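Local coordinates for protein predicted DNA-binding transcriptional regulator (Aliivibrio fischeri ES114, PDB 7DWN) that probably binds DNA at regulatory sites as a tetrameric transcription regulator of the LysR family, at residues Y201-V213 against G258-A270. Residues are numbered along the deposited sequence; the frame is centred on the assembly and turned at random.
Sequences YMGRQVEIIREQV and GEQSLRLPIEYYA
The phenol of Tyr-201 reaches the strand that holds Ile-266 and Glu-267 with its hydroxyl end, its ring slanted against Ile-266 CG2 and Glu-267 O, with CE2 3.6 Å from that methyl. The ring's hydroxyl accepts a hydrogen bond from the backbone of Glu-267, with Glu-267 N 3.1 Å from Tyr-201 OH at a fairly straight 159°. With CG anti to the backbone N (chi1 168°), the ring hangs from the first turn of helix 201-209 toward the strand. Helix 201-209 and residues 264-270 run nearly antiparallel (157°) in the periplasmic-binding-protein-like effector domain of a LysR regulator, where strand 264-272 also pairs with 160-174 and 145-149. A bound MES, probably from the crystallisation liquor, sits beside Tyr-201 and accepts a hydrogen bond from Met-202 N, consistent with a ligand pocket at this helix end.

One turn on, the amide of Gln-205 folds back through a bend at chi2. Its NE2 donates to Tyr-201 O from above the carbonyl plane, sharing that oxygen with Gln-205 N, while a water bridges its OE1 to Pro-265 O.

Farther along the helix the contact is almost wholly apolar. Leu-264 presses its two methyls against the helix, CD2 meeting Ile-209 CG2 tip to tip at 3.7 Å, and Trp-239 of strand 238-241 packs on both residues. Leu-262 crosses Ile-209 at about a right angle, and Leu-262 CD1 meets Val-213 CG1 tip to tip at 3.8 Å. At the helix backbone itself, Leu-264 CD1 lies just 3.3 Å from Gln-205 O.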
ATOM      1  N   TYR A 201      15.786 -22.457   6.412  1.00 41.80           N
ATOM      2  CA  TYR A 201      15.410 -23.627   7.200  1.00 39.67           C
ATOM      3  C   TYR A 201      16.559 -24.629   7.290  1.00 35.33           C
ATOM      4  O   TYR A 201      16.994 -25.003   8.389  1.00 38.13           O
ATOM      5  CB  TYR A 201      14.156 -24.260   6.592  1.00 41.30           C
ATOM      6  CG  TYR A 201      13.811 -25.625   7.131  1.00 43.47           C
ATOM      7  CD1 TYR A 201      13.268 -25.776   8.400  1.00 36.79           C
ATOM      8  CD2 TYR A 201      14.008 -26.763   6.362  1.00 42.74           C
ATOM      9  CE1 TYR A 201      12.946 -27.022   8.889  1.00 34.45           C
ATOM     10  CE2 TYR A 201      13.688 -28.014   6.843  1.00 31.09           C
ATOM     11  CZ  TYR A 201      13.158 -28.137   8.106  1.00 28.86           C
ATOM     12  OH  TYR A 201      12.836 -29.378   8.591  1.00 36.22           O
ATOM     13  N   MET A 202      17.082 -25.058   6.137  1.00 27.86           N
ATOM     14  CA  MET A 202      18.183 -26.021   6.132  1.00 42.17           C
ATOM     15  C   MET A 202      19.443 -25.434   6.767  1.00 34.96           C
ATOM     16  O   MET A 202      20.186 -26.140   7.465  1.00 41.22           O
ATOM     17  CB  MET A 202      18.458 -26.491   4.702  1.00 41.96           C
ATOM     18  CG  MET A 202      17.287 -27.235   4.067  1.00 41.99           C
ATOM     19  SD  MET A 202      17.669 -27.890   2.432  1.00 43.55           S
ATOM     20  CE  MET A 202      16.301 -29.022   2.188  1.00 33.50           C
ATOM     21  N   GLY A 203      19.697 -24.143   6.541  1.00 28.01           N
ATOM     22  CA  GLY A 203      20.811 -23.493   7.212  1.00 31.83           C
ATOM     23  C   GLY A 203      20.642 -23.461   8.719  1.00 41.85           C
ATOM     24  O   GLY A 203      21.601 -23.690   9.467  1.00 45.68           O
ATOM     25  N   ARG A 204      19.421 -23.184   9.187  1.00 50.61           N
ATOM     26  CA  ARG A 204      19.154 -23.235  10.621  1.00 47.02           C
ATOM     27  C   ARG A 204      19.345 -24.641  11.173  1.00 48.49           C
ATOM     28  O   ARG A 204      19.709 -24.802  12.343  1.00 56.06           O
ATOM     29  CB  ARG A 204      17.740 -22.727  10.919  1.00 49.59           C
ATOM     30  CG  ARG A 204      17.604 -21.212  10.846  1.00 58.64           C
ATOM     31  CD  ARG A 204      16.220 -20.725  11.268  1.00 69.57           C
ATOM     32  NE  ARG A 204      15.222 -20.849  10.207  1.00 72.13           N
ATOM     33  CZ  ARG A 204      14.205 -21.704  10.229  1.00 71.00           C
ATOM     34  NH1 ARG A 204      14.042 -22.516  11.265  1.00 71.37           N
ATOM     35  NH2 ARG A 204      13.345 -21.744   9.218  1.00 66.52           N
ATOM     36  N   GLN A 205      19.115 -25.670  10.352  1.00 44.75           N
ATOM     37  CA  GLN A 205      19.382 -27.027  10.821  1.00 45.80           C
ATOM     38  C   GLN A 205      20.882 -27.298  10.918  1.00 45.57           C
ATOM     39  O   GLN A 205      21.342 -27.923  11.882  1.00 53.80           O
ATOM     40  CB  GLN A 205      18.705 -28.050   9.907  1.00 38.85           C
ATOM     41  CG  GLN A 205      17.206 -27.840   9.731  1.00 44.68           C
ATOM     42  CD  GLN A 205      16.490 -27.542  11.035  1.00 47.56           C
ATOM     43  OE1 GLN A 205      16.592 -28.298  12.003  1.00 48.22           O
ATOM     44  NE2 GLN A 205      15.759 -26.433  11.066  1.00 45.22           N
ATOM     45  N   VAL A 206      21.661 -26.837   9.934  1.00 40.16           N
ATOM     46  CA  VAL A 206      23.111 -27.042   9.979  1.00 43.19           C
ATOM     47  C   VAL A 206      23.731 -26.291  11.158  1.00 57.38           C
ATOM     48  O   VAL A 206      24.716 -26.753  11.765  1.00 59.10           O
ATOM     49  CB  VAL A 206      23.751 -26.624   8.638  1.00 38.18           C
ATOM     50  CG1 VAL A 206      25.271 -26.718   8.704  1.00 35.05           C
ATOM     51  CG2 VAL A 206      23.216 -27.489   7.509  1.00 35.58           C
ATOM     52  N   GLU A 207      23.158 -25.136  11.508  1.00 67.86           N
ATOM     53  CA  GLU A 207      23.661 -24.355  12.633  1.00 78.49           C
ATOM     54  C   GLU A 207      23.635 -25.131  13.947  1.00 81.99           C
ATOM     55  O   GLU A 207      24.376 -24.786  14.873  1.00 90.23           O
ATOM     56  CB  GLU A 207      22.845 -23.065  12.769  1.00 87.03           C
ATOM     57  CG  GLU A 207      23.455 -22.023  13.692  1.00 96.35           C
ATOM     58  CD  GLU A 207      24.720 -21.407  13.125  1.00103.27           C
ATOM     59  OE1 GLU A 207      24.934 -21.495  11.897  1.00104.46           O
ATOM     60  OE2 GLU A 207      25.502 -20.833  13.909  1.00108.18           O
ATOM     61  N   ILE A 208      22.810 -26.177  14.044  1.00 76.60           N
ATOM     62  CA  ILE A 208      22.715 -26.938  15.287  1.00 74.16           C
ATOM     63  C   ILE A 208      24.010 -27.694  15.561  1.00 67.06           C
ATOM     64  O   ILE A 208      24.475 -27.763  16.704  1.00 67.73           O
ATOM     65  CB  ILE A 208      21.502 -27.887  15.235  1.00 78.17           C
ATOM     66  CG1 ILE A 208      20.200 -27.087  15.229  1.00 83.63           C
ATOM     67  CG2 ILE A 208      21.523 -28.864  16.405  1.00 79.95           C
ATOM     68  CD1 ILE A 208      20.003 -26.233  16.462  1.00 88.61           C
ATOM     69  N   ILE A 209      24.618 -28.261  14.521  1.00 64.11           N
ATOM     70  CA  ILE A 209      25.808 -29.089  14.667  1.00 63.90           C
ATOM     71  C   ILE A 209      27.063 -28.376  14.178  1.00 72.79           C
ATOM     72  O   ILE A 209      28.128 -28.997  14.102  1.00 70.78           O
ATOM     73  CB  ILE A 209      25.637 -30.441  13.956  1.00 60.44           C
ATOM     74  CG1 ILE A 209      25.217 -30.238  12.497  1.00 64.52           C
ATOM     75  CG2 ILE A 209      24.625 -31.305  14.692  1.00 59.56           C
ATOM     76  CD1 ILE A 209      26.374 -30.159  11.521  1.00 62.40           C
ATOM     77  N   ARG A 210      26.955 -27.093  13.810  1.00 82.87           N
ATOM     78  CA  ARG A 210      28.135 -26.335  13.387  1.00 84.25           C
ATOM     79  C   ARG A 210      29.350 -26.540  14.299  1.00 90.98           C
ATOM     80  O   ARG A 210      30.477 -26.684  13.810  1.00 83.51           O
ATOM     81  CB  ARG A 210      27.797 -24.849  13.298  1.00 83.38           C
ATOM     82  CG  ARG A 210      28.814 -24.066  12.495  1.00 89.47           C
ATOM     83  CD  ARG A 210      28.328 -22.670  12.174  1.00 92.74           C
ATOM     84  NE  ARG A 210      29.169 -22.045  11.160  1.00 94.12           N
ATOM     85  CZ  ARG A 210      30.319 -21.432  11.418  1.00 99.72           C
ATOM     86  NH1 ARG A 210      30.769 -21.356  12.663  1.00102.02           N
ATOM     87  NH2 ARG A 210      31.022 -20.892  10.431  1.00102.59           N
ATOM     88  N   GLU A 211      29.154 -26.557  15.624  1.00102.78           N
ATOM     89  CA  GLU A 211      30.304 -26.610  16.531  1.00108.42           C
ATOM     90  C   GLU A 211      31.032 -27.949  16.502  1.00105.91           C
ATOM     91  O   GLU A 211      32.165 -28.031  16.989  1.00116.55           O
ATOM     92  CB  GLU A 211      29.882 -26.311  17.973  1.00117.73           C
ATOM     93  CG  GLU A 211      29.581 -24.849  18.269  1.00126.89           C
ATOM     94  CD  GLU A 211      30.752 -23.927  17.984  1.00135.78           C
ATOM     95  OE1 GLU A 211      30.548 -22.908  17.289  1.00137.73           O
ATOM     96  OE2 GLU A 211      31.875 -24.219  18.447  1.00140.19           O
ATOM     97  N   GLN A 212      30.417 -28.993  15.957  1.00 96.18           N
ATOM     98  CA  GLN A 212      31.010 -30.323  15.940  1.00 85.93           C
ATOM     99  C   GLN A 212      31.954 -30.540  14.765  1.00 79.37           C
ATOM    100  O   GLN A 212      32.518 -31.632  14.638  1.00 77.23           O
ATOM    101  CB  GLN A 212      29.911 -31.388  15.912  1.00 86.61           C
ATOM    102  CG  GLN A 212      28.880 -31.256  17.022  1.00 93.97           C
ATOM    103  CD  GLN A 212      27.865 -32.384  17.005  1.00 99.90           C
ATOM    104  OE1 GLN A 212      27.923 -33.273  16.156  1.00102.88           O
ATOM    105  NE2 GLN A 212      26.929 -32.352  17.946  1.00101.81           N
ATOM    106  N   VAL A 213      32.137 -29.542  13.903  1.00 73.16           N
ATOM    107  CA  VAL A 213      32.904 -29.701  12.675  1.00 71.02           C
ATOM    108  C   VAL A 213      33.687 -28.425  12.396  1.00 73.41           C
ATOM    109  O   VAL A 213      33.308 -27.332  12.828  1.00 75.75           O
ATOM    110  CB  VAL A 213      31.989 -30.049  11.479  1.00 72.96           C
ATOM    111  CG1 VAL A 213      31.430 -31.458  11.625  1.00 76.12           C
ATOM    112  CG2 VAL A 213      30.857 -29.047  11.383  1.00 71.50           C
ATOM    113  N   GLY A 258      29.932 -37.773   7.115  1.00 93.26           N
ATOM    114  CA  GLY A 258      29.730 -37.369   8.487  1.00102.35           C
ATOM    115  C   GLY A 258      29.363 -38.525   9.403  1.00111.31           C
ATOM    116  O   GLY A 258      29.030 -39.626   8.974  1.00113.46           O
ATOM    117  N   GLU A 259      29.452 -38.246  10.699  1.00112.18           N
ATOM    118  CA  GLU A 259      28.908 -39.137  11.709  1.00107.77           C
ATOM    119  C   GLU A 259      27.382 -39.132  11.622  1.00 95.93           C
ATOM    120  O   GLU A 259      26.771 -38.221  11.057  1.00 93.41           O
ATOM    121  CB  GLU A 259      29.381 -38.700  13.097  1.00113.29           C
ATOM    122  CG  GLU A 259      29.117 -39.681  14.226  1.00120.07           C
ATOM    123  CD  GLU A 259      29.738 -39.226  15.532  1.00128.40           C
ATOM    124  OE1 GLU A 259      30.541 -38.269  15.506  1.00131.30           O
ATOM    125  OE2 GLU A 259      29.422 -39.820  16.583  1.00131.37           O
ATOM    126  N   GLN A 260      26.763 -40.179  12.174  1.00 85.52           N
ATOM    127  CA  GLN A 260      25.305 -40.246  12.166  1.00 75.58           C
ATOM    128  C   GLN A 260      24.690 -39.066  12.905  1.00 57.10           C
ATOM    129  O   GLN A 260      23.593 -38.615  12.555  1.00 49.55           O
ATOM    130  CB  GLN A 260      24.833 -41.566  12.777  1.00 85.24           C
ATOM    131  CG  GLN A 260      23.342 -41.827  12.615  1.00 92.03           C
ATOM    132  CD  GLN A 260      22.940 -42.068  11.172  1.00 95.70           C
ATOM    133  OE1 GLN A 260      23.699 -42.648  10.393  1.00 98.15           O
ATOM    134  NE2 GLN A 260      21.742 -41.623  10.806  1.00 92.22           N
ATOM    135  N   SER A 261      25.384 -38.542  13.919  1.00 52.22           N
ATOM    136  CA  SER A 261      24.907 -37.355  14.616  1.00 51.56           C
ATOM    137  C   SER A 261      24.981 -36.104  13.749  1.00 64.24           C
ATOM    138  O   SER A 261      24.357 -35.093  14.089  1.00 66.27           O
ATOM    139  CB  SER A 261      25.705 -37.148  15.904  1.00 49.90           C
ATOM    140  OG  SER A 261      27.096 -37.108  15.639  1.00 43.46           O
ATOM    141  N   LEU A 262      25.731 -36.146  12.645  1.00 63.99           N
ATOM    142  CA  LEU A 262      25.761 -35.026  11.712  1.00 61.44           C
ATOM    143  C   LEU A 262      24.601 -35.058  10.726  1.00 63.41           C
ATOM    144  O   LEU A 262      24.275 -34.019  10.143  1.00 65.33           O
ATOM    145  CB  LEU A 262      27.087 -35.003  10.947  1.00 58.74           C
ATOM    146  CG  LEU A 262      28.349 -34.750  11.775  1.00 54.99           C
ATOM    147  CD1 LEU A 262      29.574 -34.661  10.878  1.00 60.45           C
ATOM    148  CD2 LEU A 262      28.201 -33.490  12.612  1.00 49.66           C
ATOM    149  N   ARG A 263      23.978 -36.218  10.527  1.00 57.63           N
ATOM    150  CA  ARG A 263      22.789 -36.309   9.687  1.00 60.75           C
ATOM    151  C   ARG A 263      21.615 -35.655  10.406  1.00 60.26           C
ATOM    152  O   ARG A 263      21.251 -36.070  11.512  1.00 59.14           O
ATOM    153  CB  ARG A 263      22.483 -37.769   9.362  1.00 54.83           C
ATOM    154  CG  ARG A 263      23.605 -38.505   8.642  1.00 53.56           C
ATOM    155  CD  ARG A 263      23.206 -39.941   8.334  1.00 60.84           C
ATOM    156  NE  ARG A 263      24.151 -40.616   7.446  1.00 67.01           N
ATOM    157  CZ  ARG A 263      25.156 -41.381   7.861  1.00 69.82           C
ATOM    158  NH1 ARG A 263      25.356 -41.571   9.157  1.00 75.11           N
ATOM    159  NH2 ARG A 263      25.963 -41.958   6.981  1.00 71.00           N
ATOM    160  N   LEU A 264      21.020 -34.634   9.788  1.00 50.41           N
ATOM    161  CA  LEU A 264      20.051 -33.812  10.506  1.00 39.47           C
ATOM    162  C   LEU A 264      18.641 -34.063  10.001  1.00 40.25           C
ATOM    163  O   LEU A 264      18.418 -34.028   8.788  1.00 37.74           O
ATOM    164  CB  LEU A 264      20.400 -32.331  10.348  1.00 47.02           C
ATOM    165  CG  LEU A 264      21.811 -31.947  10.792  1.00 48.50           C
ATOM    166  CD1 LEU A 264      22.209 -30.615  10.184  1.00 52.01           C
ATOM    167  CD2 LEU A 264      21.895 -31.894  12.308  1.00 46.26           C
ATOM    168  N   PRO A 265      17.662 -34.298  10.870  1.00 46.55           N
ATOM    169  CA  PRO A 265      16.297 -34.525  10.380  1.00 37.55           C
ATOM    170  C   PRO A 265      15.665 -33.245   9.850  1.00 35.13           C
ATOM    171  O   PRO A 265      15.866 -32.157  10.393  1.00 35.43           O
ATOM    172  CB  PRO A 265      15.558 -35.044  11.619  1.00 35.56           C
ATOM    173  CG  PRO A 265      16.304 -34.459  12.763  1.00 40.30           C
ATOM    174  CD  PRO A 265      17.749 -34.422  12.336  1.00 48.36           C
ATOM    175  N   ILE A 266      14.905 -33.390   8.762  1.00 39.07           N
ATOM    176  CA  ILE A 266      14.062 -32.331   8.220  1.00 40.32           C
ATOM    177  C   ILE A 266      12.727 -32.954   7.833  1.00 45.43           C
ATOM    178  O   ILE A 266      12.620 -34.162   7.618  1.00 48.96           O
ATOM    179  CB  ILE A 266      14.693 -31.615   7.000  1.00 36.28           C
ATOM    180  CG1 ILE A 266      15.088 -32.625   5.918  1.00 42.53           C
ATOM    181  CG2 ILE A 266      15.889 -30.772   7.423  1.00 39.23           C
ATOM    182  CD1 ILE A 266      15.622 -31.977   4.649  1.00 51.52           C
ATOM    183  N   GLU A 267      11.696 -32.118   7.759  1.00 40.58           N
ATOM    184  CA  GLU A 267      10.357 -32.564   7.395  1.00 38.68           C
ATOM    185  C   GLU A 267       9.793 -31.616   6.351  1.00 34.45           C
ATOM    186  O   GLU A 267      10.059 -30.412   6.402  1.00 33.72           O
ATOM    187  CB  GLU A 267       9.425 -32.595   8.614  1.00 38.28           C
ATOM    188  CG  GLU A 267       9.929 -33.433   9.772  1.00 45.63           C
ATOM    189  CD  GLU A 267       9.265 -33.060  11.081  1.00 46.11           C
ATOM    190  OE1 GLU A 267       8.407 -32.151  11.073  1.00 48.52           O
ATOM    191  OE2 GLU A 267       9.605 -33.670  12.117  1.00 50.01           O
ATOM    192  N   TYR A 268       9.017 -32.139   5.402  1.00 36.46           N
ATOM    193  CA  TYR A 268       8.328 -31.234   4.492  1.00 32.71           C
ATOM    194  C   TYR A 268       6.836 -31.534   4.449  1.00 36.07           C
ATOM    195  O   TYR A 268       6.399 -32.674   4.638  1.00 32.90           O
ATOM    196  CB  TYR A 268       8.934 -31.232   3.072  1.00 38.12           C
ATOM    197  CG  TYR A 268       9.200 -32.574   2.442  1.00 35.86           C
ATOM    198  CD1 TYR A 268      10.407 -33.227   2.646  1.00 36.13           C
ATOM    199  CD2 TYR A 268       8.267 -33.162   1.602  1.00 35.99           C
ATOM    200  CE1 TYR A 268      10.666 -34.445   2.056  1.00 38.48           C
ATOM    201  CE2 TYR A 268       8.516 -34.381   1.005  1.00 38.68           C
ATOM    202  CZ  TYR A 268       9.718 -35.019   1.236  1.00 41.92           C
ATOM    203  OH  TYR A 268       9.975 -36.235   0.646  1.00 43.86           O
ATOM    204  N   TYR A 269       6.064 -30.475   4.205  1.00 30.33           N
ATOM    205  CA  TYR A 269       4.627 -30.441   4.410  1.00 18.93           C
ATOM    206  C   TYR A 269       3.901 -29.893   3.191  1.00 25.41           C
ATOM    207  O   TYR A 269       4.452 -29.122   2.390  1.00 29.76           O
ATOM    208  CB  TYR A 269       4.251 -29.550   5.595  1.00 24.19           C
ATOM    209  CG  TYR A 269       4.605 -30.076   6.964  1.00 33.14           C
ATOM    210  CD1 TYR A 269       5.903 -29.994   7.451  1.00 28.76           C
ATOM    211  CD2 TYR A 269       3.628 -30.626   7.785  1.00 32.69           C
ATOM    212  CE1 TYR A 269       6.220 -30.464   8.712  1.00 30.91           C
ATOM    213  CE2 TYR A 269       3.935 -31.099   9.044  1.00 34.65           C
ATOM    214  CZ  TYR A 269       5.231 -31.015   9.503  1.00 37.12           C
ATOM    215  OH  TYR A 269       5.533 -31.486  10.757  1.00 48.36           O
ATOM    216  N   ALA A 270       2.638 -30.299   3.087  1.00 22.44           N
ATOM    217  CA  ALA A 270       1.631 -29.609   2.298  1.00 20.35           C
ATOM    218  C   ALA A 270       0.811 -28.732   3.235  1.00 30.52           C
ATOM    219  O   ALA A 270       0.376 -29.188   4.297  1.00 29.54           O
ATOM    220  CB  ALA A 270       0.727 -30.604   1.569  1.00 20.41           C
TER
HETATM  221  O   HOH W   1      17.333 -30.810  12.025  1.00 25.76           O